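Local coordinates for BH2092 protein (Bacillus halodurans, PDB 3NHV) that is of unknown function but carries a rhodanese-like domain, a domain type found in sulfurtransferases, and so may handle sulfur, at the interface of chains A and B. Coordinates in Å, arbitrary orientation; residue numbers count along the deposited sequence, not the author numbering. Chains: chain A/B, BH2092 protein.

The interface of chains A and B. Residues chain A 83, 130-132; chain B 20-21, 24, 113-114.
Two loops of chain A, one at A:Ala83 and one running from A:Trp130 to A:Met132, meet the start of helix 20-28 and the C-terminal end of helix 107-113 of chain B. B:Glu114, just past that helix end, lies between the two loops. Its backbone O accepts a hydrogen bond from A:Met132 N at 3.0 Å, the donor tilted 35° from the plane of that carbonyl. Its side chain runs extended beyond CG, with CG anti to the carbonyl carbon (chi1 -81°), past the A:Trp130 carbonyl to the six-membered part of the indole. There OE1 lies 3.3 Å from A:Trp130 CE3, the carboxylate turned 78° to the ring. A water joins this OE1 to A:Ala83 O and to B:Ala21 N, lying 3.0 Å from that nitrogen, in the first turn of helix 20-28. A second water links A:Trp130 O to B:Lys113 O. An alanine in place of B:Glu114 would remove the carboxylate and is likely to set the first water free to move and to open a gap beside the indole. The far rim of the indole reaches helix 20-28, with CZ3 4.0 Å from B:Ala21 CA. Selenomethionine A:Met132 bends near its selenium end, and its CE methyl meets B:Ile20 CG2 at 3.6 Å and also packs on B:Ser24 CB. B:Ser24 OG donates a hydrogen bond of 2.6 Å to B:Ala21 O within its own helix. This patch mixes modest apolar packing with water bridges. It is part of an interface between two copies of the protein that is not an exact two-fold, and may help hold the deposited assembly together, although the structure alone does not show that this assembly forms in solution.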
loop_
_atom_site.group_PDB
_atom_site.type_symbol
_atom_site.label_atom_id
_atom_site.label_comp_id
_atom_site.label_asym_id
_atom_site.label_seq_id
_atom_site.Cartn_x
_atom_site.Cartn_y
_atom_site.Cartn_z
ATOM N N ALA A 83 4.271 3.060 4.520
ATOM C CA ALA A 83 5.302 2.243 5.156
ATOM C C ALA A 83 5.140 2.063 6.662
ATOM O O ALA A 83 5.984 1.439 7.307
ATOM C CB ALA A 83 6.669 2.823 4.853
ATOM N N TRP A 130 9.036 9.581 8.690
ATOM C CA TRP A 130 9.473 9.246 10.034
ATOM C C TRP A 130 10.984 9.026 9.946
ATOM O O TRP A 130 11.467 8.389 9.013
ATOM C CB TRP A 130 8.784 7.969 10.487
ATOM C CG TRP A 130 9.211 7.504 11.823
ATOM C CD1 TRP A 130 8.932 8.088 13.022
ATOM C CD2 TRP A 130 9.984 6.337 12.110
ATOM N NE1 TRP A 130 9.480 7.353 14.044
ATOM C CE2 TRP A 130 10.133 6.272 13.513
ATOM C CE3 TRP A 130 10.566 5.337 11.319
ATOM C CZ2 TRP A 130 10.841 5.243 14.143
ATOM C CZ3 TRP A 130 11.268 4.319 11.943
ATOM C CH2 TRP A 130 11.399 4.279 13.345
ATOM N N ASN A 131 11.735 9.563 10.899
ATOM C CA ASN A 131 13.186 9.411 10.874
ATOM C C ASN A 131 13.638 8.360 11.878
ATOM O O ASN A 131 13.712 8.616 13.079
ATOM C CB ASN A 131 13.860 10.747 11.179
ATOM C CG ASN A 131 15.333 10.740 10.848
ATOM O OD1 ASN A 131 16.049 9.807 11.199
ATOM N ND2 ASN A 131 15.796 11.783 10.174
HETATM N N MSE A 132 13.942 7.174 11.366
HETATM C CA MSE A 132 14.374 6.033 12.172
HETATM C C MSE A 132 15.551 6.314 13.109
HETATM O O MSE A 132 15.715 5.650 14.136
HETATM C CB MSE A 132 14.738 4.895 11.227
HETATM C CG MSE A 132 15.322 3.660 11.862
HETATM SE SE MSE A 132 16.178 2.655 10.457
HETATM C CE MSE A 132 14.631 2.249 9.384
ATOM N N ILE B 20 8.543 -0.955 8.402
ATOM C CA ILE B 20 9.899 -0.463 8.560
ATOM C C ILE B 20 10.272 -0.273 10.026
ATOM O O ILE B 20 11.313 -0.740 10.481
ATOM C CB ILE B 20 10.076 0.863 7.810
ATOM C CG1 ILE B 20 9.704 0.665 6.341
ATOM C CG2 ILE B 20 11.512 1.340 7.912
ATOM C CD1 ILE B 20 10.544 -0.381 5.640
ATOM N N ALA B 21 9.411 0.408 10.767
ATOM C CA ALA B 21 9.647 0.659 12.177
ATOM C C ALA B 21 9.927 -0.630 12.933
ATOM O O ALA B 21 10.943 -0.758 13.603
ATOM C CB ALA B 21 8.437 1.369 12.791
ATOM N N SER B 24 13.242 -2.232 11.953
ATOM C CA SER B 24 14.381 -1.463 12.446
ATOM C C SER B 24 14.651 -1.775 13.908
ATOM O O SER B 24 15.796 -1.810 14.350
ATOM C CB SER B 24 14.134 0.043 12.291
ATOM O OG SER B 24 13.185 0.519 13.236
ATOM N N LYS B 113 14.039 5.803 2.794
ATOM C CA LYS B 113 13.392 7.094 3.026
ATOM C C LYS B 113 13.292 7.362 4.528
ATOM O O LYS B 113 13.446 8.494 4.975
ATOM C CB LYS B 113 11.989 7.133 2.414
ATOM C CG LYS B 113 11.954 7.431 0.917
ATOM C CD LYS B 113 10.519 7.491 0.403
ATOM C CE LYS B 113 10.466 7.644 -1.113
ATOM N NZ LYS B 113 9.070 7.574 -1.660
ATOM N N GLU B 114 13.039 6.319 5.307
ATOM C CA GLU B 114 12.941 6.493 6.744
ATOM C C GLU B 114 14.328 6.532 7.389
ATOM O O GLU B 114 14.497 6.231 8.574
ATOM C CB GLU B 114 12.061 5.395 7.346
ATOM C CG GLU B 114 10.576 5.704 7.183
ATOM C CD GLU B 114 9.672 4.523 7.479
ATOM O OE1 GLU B 114 9.894 3.834 8.499
ATOM O OE2 GLU B 114 8.720 4.293 6.696
HETATM O O HOH W 1 7.305 2.202 9.492
HETATM O O HOH W 2 13.671 9.780 7.673
#